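Local coordinates for toxin secretion ATP-binding protein (Vibrio parahaemolyticus RIMD 2210633, PDB 3B79) that probably couples ATP hydrolysis to export across the membrane, and begins with the peptidase C39-like domain described here, at residues A[37-40]-A[41-45]; A[63-67]-A[68-72]; A[95-98]-A[99-103]. All blocks are in the same frame, centred on the assembly; numbering follows the deposited sequence. Where two conformers were deposited one is given.

Contact 1: A[37-40]-A[41-45]; sequences GKLT and PFLLP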
loop_
_atom_site.group_PDB
_atom_site.type_symbol
_atom_site.label_atom_id
_atom_site.label_comp_id
_atom_site.label_asym_id
_atom_site.label_seq_id
_atom_site.Cartn_x
_atom_site.Cartn_y
_atom_site.Cartn_z
ATOM N N GLY A 37 -10.330 -14.651 -2.663
ATOM C CA GLY A 37 -9.720 -14.620 -1.344
ATOM C C GLY A 37 -8.885 -13.390 -1.014
ATOM O O GLY A 37 -8.136 -13.410 -0.042
ATOM N N LYS A 38 -9.014 -12.335 -1.822
ATOM C CA LYS A 38 -8.143 -11.166 -1.718
ATOM C C LYS A 38 -8.929 -9.856 -1.647
ATOM O O LYS A 38 -10.034 -9.695 -2.197
ATOM C CB LYS A 38 -7.231 -11.078 -2.930
ATOM C CG LYS A 38 -6.198 -12.232 -3.078
ATOM C CD LYS A 38 -5.338 -11.980 -4.316
ATOM C CE LYS A 38 -4.286 -13.080 -4.604
ATOM N NZ LYS A 38 -3.534 -12.782 -5.909
ATOM N N LEU A 39 -8.310 -8.900 -0.975
ATOM C CA LEU A 39 -8.794 -7.522 -1.030
ATOM C C LEU A 39 -8.654 -6.948 -2.445
ATOM O O LEU A 39 -7.807 -7.387 -3.241
ATOM C CB LEU A 39 -7.995 -6.657 -0.063
ATOM C CG LEU A 39 -8.326 -6.765 1.417
ATOM C CD1 LEU A 39 -7.400 -5.834 2.175
ATOM C CD2 LEU A 39 -9.762 -6.341 1.698
ATOM N N THR A 40 -9.509 -5.978 -2.753
ATOM C CA THR A 40 -9.393 -5.204 -4.000
ATOM C C THR A 40 -9.430 -3.737 -3.593
ATOM O O THR A 40 -9.762 -3.419 -2.463
ATOM C CB THR A 40 -10.592 -5.487 -4.915
ATOM O OG1 THR A 40 -11.740 -4.921 -4.278
ATOM C CG2 THR A 40 -10.769 -6.973 -5.134
ATOM N N PRO A 41 -9.130 -2.836 -4.539
ATOM C CA PRO A 41 -9.236 -1.413 -4.223
ATOM C C PRO A 41 -10.633 -0.982 -3.737
ATOM O O PRO A 41 -10.758 -0.035 -2.963
ATOM C CB PRO A 41 -8.857 -0.719 -5.539
ATOM C CG PRO A 41 -7.888 -1.710 -6.179
ATOM C CD PRO A 41 -8.565 -3.059 -5.892
ATOM N N PHE A 42 -11.662 -1.699 -4.191
ATOM C CA PHE A 42 -13.017 -1.362 -3.752
ATOM C C PHE A 42 -13.275 -1.629 -2.297
ATOM O O PHE A 42 -14.135 -0.970 -1.692
ATOM C CB PHE A 42 -14.052 -2.162 -4.589
ATOM C CG PHE A 42 -13.906 -1.930 -6.062
ATOM C CD1 PHE A 42 -14.616 -0.886 -6.694
ATOM C CD2 PHE A 42 -13.097 -2.772 -6.829
ATOM C CE1 PHE A 42 -14.443 -0.651 -8.057
ATOM C CE2 PHE A 42 -12.936 -2.557 -8.214
ATOM C CZ PHE A 42 -13.630 -1.477 -8.811
ATOM N N LEU A 43 -12.588 -2.620 -1.721
ATOM C CA LEU A 43 -12.826 -3.016 -0.329
ATOM C C LEU A 43 -11.865 -2.367 0.653
ATOM O O LEU A 43 -12.069 -2.438 1.852
ATOM C CB LEU A 43 -12.662 -4.528 -0.167
ATOM C CG LEU A 43 -13.894 -5.381 -0.405
ATOM C CD1 LEU A 43 -14.574 -5.077 -1.751
ATOM C CD2 LEU A 43 -13.461 -6.816 -0.349
ATOM N N LEU A 44 -10.771 -1.825 0.135
ATOM C CA LEU A 44 -9.660 -1.367 0.977
ATOM C C LEU A 44 -10.048 -0.247 1.952
ATOM O O LEU A 44 -9.559 -0.218 3.085
ATOM C CB LEU A 44 -8.447 -0.976 0.111
ATOM C CG LEU A 44 -7.225 -0.431 0.874
ATOM C CD1 LEU A 44 -6.631 -1.570 1.651
ATOM C CD2 LEU A 44 -6.180 0.214 -0.026
ATOM N N PRO A 45 -10.893 0.708 1.528
ATOM C CA PRO A 45 -11.325 1.668 2.558
ATOM C C PRO A 45 -12.007 1.017 3.761
ATOM O O PRO A 45 -11.754 1.432 4.889
ATOM C CB PRO A 45 -12.274 2.617 1.799
ATOM C CG PRO A 45 -11.703 2.609 0.406
ATOM C CD PRO A 45 -11.317 1.132 0.180
#

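Contact 2: A[63-67]-A[68-72]; sequences EKISS and LILPA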
loop_
_atom_site.group_PDB
_atom_site.type_symbol
_atom_site.label_atom_id
_atom_site.label_comp_id
_atom_site.label_asym_id
_atom_site.label_seq_id
_atom_site.Cartn_x
_atom_site.Cartn_y
_atom_site.Cartn_z
ATOM N N GLU A 63 5.709 10.867 -9.441
ATOM C CA GLU A 63 6.620 11.932 -8.986
ATOM C C GLU A 63 5.868 13.165 -8.481
ATOM O O GLU A 63 6.512 14.122 -8.005
ATOM C CB GLU A 63 7.576 12.309 -10.115
ATOM C CG GLU A 63 8.534 11.092 -10.398
ATOM C CD GLU A 63 9.527 11.334 -11.522
ATOM O OE1 GLU A 63 9.721 12.492 -11.945
ATOM O OE2 GLU A 63 10.137 10.351 -11.990
ATOM N N LYS A 64 4.530 13.130 -8.500
ATOM C CA LYS A 64 3.721 14.199 -7.919
ATOM C C LYS A 64 3.204 13.862 -6.526
ATOM O O LYS A 64 2.617 14.724 -5.859
ATOM C CB LYS A 64 2.553 14.552 -8.853
ATOM C CG LYS A 64 3.016 15.004 -10.262
ATOM C CD LYS A 64 3.796 16.240 -10.279
ATOM C CE LYS A 64 3.963 16.859 -11.643
ATOM N NZ LYS A 64 5.337 16.721 -12.054
ATOM N N ILE A 65 3.430 12.639 -6.069
ATOM C CA ILE A 65 2.976 12.226 -4.728
ATOM C C ILE A 65 3.947 12.872 -3.701
ATOM O O ILE A 65 5.168 12.694 -3.811
ATOM C CB ILE A 65 2.930 10.659 -4.601
ATOM C CG1 ILE A 65 1.919 10.069 -5.611
ATOM C CG2 ILE A 65 2.587 10.278 -3.152
ATOM C CD1 ILE A 65 1.937 8.573 -5.637
ATOM N N SER A 66 3.398 13.628 -2.742
ATOM C CA SER A 66 4.217 14.297 -1.709
ATOM C C SER A 66 4.851 13.295 -0.744
ATOM O O SER A 66 4.170 12.419 -0.213
ATOM C CB SER A 66 3.333 15.251 -0.879
ATOM O OG SER A 66 4.047 15.842 0.225
ATOM N N SER A 67 6.123 13.521 -0.437
ATOM C CA SER A 67 6.765 12.758 0.624
ATOM C C SER A 67 5.963 12.835 1.922
ATOM O O SER A 67 5.899 11.882 2.696
ATOM C CB SER A 67 8.186 13.262 0.828
ATOM O OG SER A 67 8.191 14.556 1.338
ATOM N N LEU A 68 5.328 13.988 2.147
ATOM C CA LEU A 68 4.633 14.247 3.397
ATOM C C LEU A 68 3.533 13.245 3.687
ATOM O O LEU A 68 3.226 13.007 4.872
ATOM C CB LEU A 68 4.012 15.667 3.420
ATOM C CG LEU A 68 5.048 16.777 3.600
ATOM C CD1 LEU A 68 4.558 18.142 3.299
ATOM C CD2 LEU A 68 5.402 16.773 5.070
ATOM N N ILE A 69 2.940 12.621 2.643
ATOM C CA ILE A 69 1.810 11.726 2.941
ATOM C C ILE A 69 2.242 10.283 3.125
ATOM O O ILE A 69 1.401 9.433 3.482
ATOM C CB ILE A 69 0.721 11.757 1.814
ATOM C CG1 ILE A 69 1.172 11.097 0.498
ATOM C CG2 ILE A 69 0.174 13.158 1.658
ATOM C CD1 ILE A 69 -0.004 10.659 -0.363
ATOM N N LEU A 70 3.526 10.005 2.936
ATOM C CA LEU A 70 3.962 8.611 2.938
ATOM C C LEU A 70 3.976 8.076 4.376
ATOM O O LEU A 70 4.187 8.843 5.311
ATOM C CB LEU A 70 5.322 8.552 2.267
ATOM C CG LEU A 70 5.310 9.010 0.799
ATOM C CD1 LEU A 70 6.757 8.877 0.215
ATOM C CD2 LEU A 70 4.309 8.293 -0.080
ATOM N N PRO A 71 3.791 6.766 4.577
ATOM C CA PRO A 71 3.656 5.734 3.517
ATOM C C PRO A 71 2.274 5.748 2.832
ATOM O O PRO A 71 1.229 5.958 3.478
ATOM C CB PRO A 71 3.825 4.414 4.299
ATOM C CG PRO A 71 3.359 4.749 5.698
ATOM C CD PRO A 71 3.875 6.201 5.945
ATOM N N ALA A 72 2.301 5.513 1.524
ATOM C CA ALA A 72 1.072 5.413 0.703
ATOM C C ALA A 72 0.996 4.025 0.108
ATOM O O ALA A 72 2.003 3.291 0.080
ATOM C CB ALA A 72 1.093 6.440 -0.392
#

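Contact 3: A[95-98]-A[99-103]; sequences EVTT and LESGM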
loop_
_atom_site.group_PDB
_atom_site.type_symbol
_atom_site.label_atom_id
_atom_site.label_comp_id
_atom_site.label_asym_id
_atom_site.label_seq_id
_atom_site.Cartn_x
_atom_site.Cartn_y
_atom_site.Cartn_z
ATOM N N GLU A 95 12.005 3.679 -2.054
ATOM C CA GLU A 95 11.916 2.695 -1.005
ATOM C C GLU A 95 10.471 2.231 -0.945
ATOM O O GLU A 95 9.550 3.067 -0.850
ATOM C CB GLU A 95 12.350 3.263 0.340
ATOM C CG GLU A 95 12.805 2.238 1.350
ATOM C CD GLU A 95 14.234 1.761 1.130
ATOM O OE1 GLU A 95 14.612 0.755 1.755
ATOM O OE2 GLU A 95 14.955 2.327 0.297
ATOM N N VAL A 96 10.295 0.923 -1.100
ATOM C CA VAL A 96 8.972 0.313 -1.166
ATOM C C VAL A 96 8.892 -0.903 -0.259
ATOM O O VAL A 96 9.930 -1.509 0.071
ATOM C CB VAL A 96 8.595 -0.126 -2.621
ATOM C CG1 VAL A 96 8.452 1.099 -3.507
ATOM C CG2 VAL A 96 9.641 -1.101 -3.165
ATOM N N THR A 97 7.687 -1.299 0.145
ATOM C CA THR A 97 7.520 -2.535 0.889
ATOM C C THR A 97 6.613 -3.386 0.037
ATOM O O THR A 97 5.481 -2.987 -0.275
ATOM C CB THR A 97 6.944 -2.276 2.285
ATOM O OG1 THR A 97 7.727 -1.275 2.935
ATOM C CG2 THR A 97 6.966 -3.507 3.165
ATOM N N THR A 98 7.104 -4.561 -0.353
ATOM C CA THR A 98 6.398 -5.383 -1.332
ATOM C C THR A 98 5.935 -6.685 -0.708
ATOM O O THR A 98 6.337 -7.053 0.398
ATOM C CB THR A 98 7.294 -5.705 -2.534
ATOM O OG1 THR A 98 8.356 -6.585 -2.104
ATOM C CG2 THR A 98 7.895 -4.423 -3.131
ATOM N N LEU A 99 5.106 -7.454 -1.443
ATOM C CA LEU A 99 4.702 -8.725 -0.917
ATOM C C LEU A 99 5.918 -9.633 -0.640
ATOM O O LEU A 99 5.941 -10.352 0.377
ATOM C CB LEU A 99 3.778 -9.399 -1.930
ATOM C CG LEU A 99 3.001 -10.603 -1.429
ATOM C CD1 LEU A 99 2.133 -10.287 -0.221
ATOM C CD2 LEU A 99 2.104 -11.144 -2.576
ATOM N N GLU A 100 6.934 -9.552 -1.509
ATOM C CA GLU A 100 8.133 -10.391 -1.311
ATOM C C GLU A 100 9.002 -9.901 -0.171
ATOM O O GLU A 100 9.566 -10.729 0.553
ATOM C CB GLU A 100 8.968 -10.420 -2.591
ATOM C CG GLU A 100 8.197 -10.905 -3.799
ATOM C CD GLU A 100 7.630 -9.754 -4.670
ATOM O OE1 GLU A 100 7.445 -8.625 -4.177
ATOM O OE2 GLU A 100 7.385 -9.994 -5.865
ATOM N N SER A 101 9.087 -8.583 0.032
ATOM C CA SER A 101 9.920 -8.048 1.128
ATOM C C SER A 101 9.210 -8.173 2.470
ATOM O O SER A 101 9.835 -8.024 3.528
ATOM C CB SER A 101 10.403 -6.615 0.853
ATOM O OG SER A 101 9.404 -5.633 1.110
ATOM N N GLY A 102 7.891 -8.389 2.434
ATOM C CA GLY A 102 7.104 -8.639 3.627
ATOM C C GLY A 102 6.797 -7.343 4.357
ATOM O O GLY A 102 6.005 -6.527 3.881
HETATM N N MSE A 103 7.465 -7.149 5.499
HETATM C CA MSE A 103 7.359 -5.963 6.293
HETATM C C MSE A 103 8.615 -5.096 6.232
HETATM O O MSE A 103 8.659 -4.075 6.914
HETATM C CB MSE A 103 7.079 -6.346 7.760
HETATM C CG MSE A 103 5.742 -7.051 8.000
HETATM SE SE MSE A 103 4.206 -5.841 7.677
HETATM C CE MSE A 103 3.427 -6.753 6.184
#

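Contact 1: A[37-40]-A[41-45]
The carbonyl oxygen of Thr40 is gripped by two amides of the turn that follows it. Leu43 N lies 3.0 Å from Thr40 O and makes the sounder bond. Leu44 N also reaches Thr40 O, at 3.2 Å, but its N-H points poorly and the bond is weak. The side chain of the same threonine adds a third tie: Phe42 N approaches Thr40 OG1 at 3.2 Å, again weakly. The hydroxyl gets there because it stands between the backbone N and the carbonyl carbon (chi1 68°), on the side where the chain turns. Together these bonds are a worked example of an ST turn superposed on a type I turn, with Pro41 and Phe42 at the turn's two central positions, and they lead the chain into helix 44-51. Thr40 OG1 also meets the phenyl ring of Phe42 at its edge, in the ring plane, 3.6 Å from Phe42 CD2. Apolar packing completes the contact: one methyl of Leu39, CD2, rests against Leu43 CB at 3.9 Å in the Leu43 conformer modelled here, one of two, the two side chains crossing obliquely. The backbone N of Thr40 is buried here and finds no partner in the model, whereas Leu39 N is bonded to Asp6 OD2. Leu39 goes on to pack on Leu8 and Leu9 of helix 7-18, while Pro41 and Leu44 lean on Phe122 of strand 120-126.

Contact 2: A[63-67]-A[68-72]
Ile65 and Ile69 meet at about a right angle, one branch of the first lying across the end of the second. The touching group of Ile65 is its CG2 methyl, which is 3.8 Å from Ile69 CD1. That methyl is carried trans to the backbone N (chi1 -62°, measured to CG1), which turns it toward the later residues. Ile69 answers by swinging its CG1 between its own backbone N and carbonyl carbon, and this brings CG1 to 3.4 Å from Ser66 O. Leu70 CD2 meets the same Ile65 methyl, CG2, at 4.0 Å, while Leu70 CB comes to 3.4 Å from Ser67 O. The side chains are held in this relation by a short 3-10 turn. Ile69 N donates to Ser66 O at 3.1 Å, and Leu70 N to Ser67 O at 3.0 Å: two successive bonds, each from a residue to the one three before it, which make overlapping turns of type I character. In the conformer described, one of two modelled, Ser66 OG also accepts from Leu68 N at 3.0 Å, forming an ST turn at the head of the coil. Beyond it, a cis peptide bond before Pro71 redirects the chain. The whole turn lies at the surface, in the connection from strand 53-59 to strand 72-76. Ile65 and Ile69 both rest on Tyr121 of strand 120-126, Leu70 packs on Leu84 of strand 80-88, and Ala72 pairs with Leu84 through the backbone.

Contact 3: A[95-98]-A[99-103]
Thr98, which gives up the most surface to this contact, exchanges bonds with Ser101 in both directions. Thr98 N donates to Ser101 OG at 2.9 Å in a nearly straight bond (167°), and Ser101 N returns one to Thr98 OG1 at 3.0 Å. The reciprocal pattern resembles a capping box, although no regular helix follows the single helical turn. Both hydroxyls can face inward across the turn because each sits between its own backbone N and carbonyl carbon (chi1 68° in Thr98, 79° in Ser101). The Thr98 hydroxyl is used twice, since OG1 also donates to Glu100 OE1 at 3.0 Å, meeting the carboxylate on its anti side; a bend at chi2 brings the acid back to it. Gly102 N closes the turn on Thr98 O at 2.9 Å, and the positive phi of Gly102 suits a glycine. Thr97 takes part through its methyl: CG2 lies 3.2 Å from Gly102 O, while its hydroxyl is bonded to Asn85 ND2. Ser101 OG has a further partner in Val104 O. The turn thus links strand 93-97 to strand 106-109, with Val96 paired through the backbone to Ile106 and Thr97 to Val83 of strand 80-88. Among the residues of helix 7-18, Thr97 touches Tyr14, and Met103, a selenomethionine, touches Asn10 and Ile13.

Contacts 1, 2 and 3 follow one another along the chain without interleaving, all inside the peptidase C39-like domain. Their centres are well separated: about 21 Å between contacts 1 and 2, 18 Å between 1 and 3, and 17 Å between 2 and 3, and none touches another. Contacts 1 and 2 lie on opposite sides of the chain's centre. Shared elements still connect them: contacts 1 and 3 both pack on helix 7-18, 1 and 2 on strand 120-126, and 2 and 3 on strand 80-88. The three turns thus shape connections at separate places in one compact alpha-beta domain, one leading into helix 44-51 and two joining strands of the antiparallel sheet.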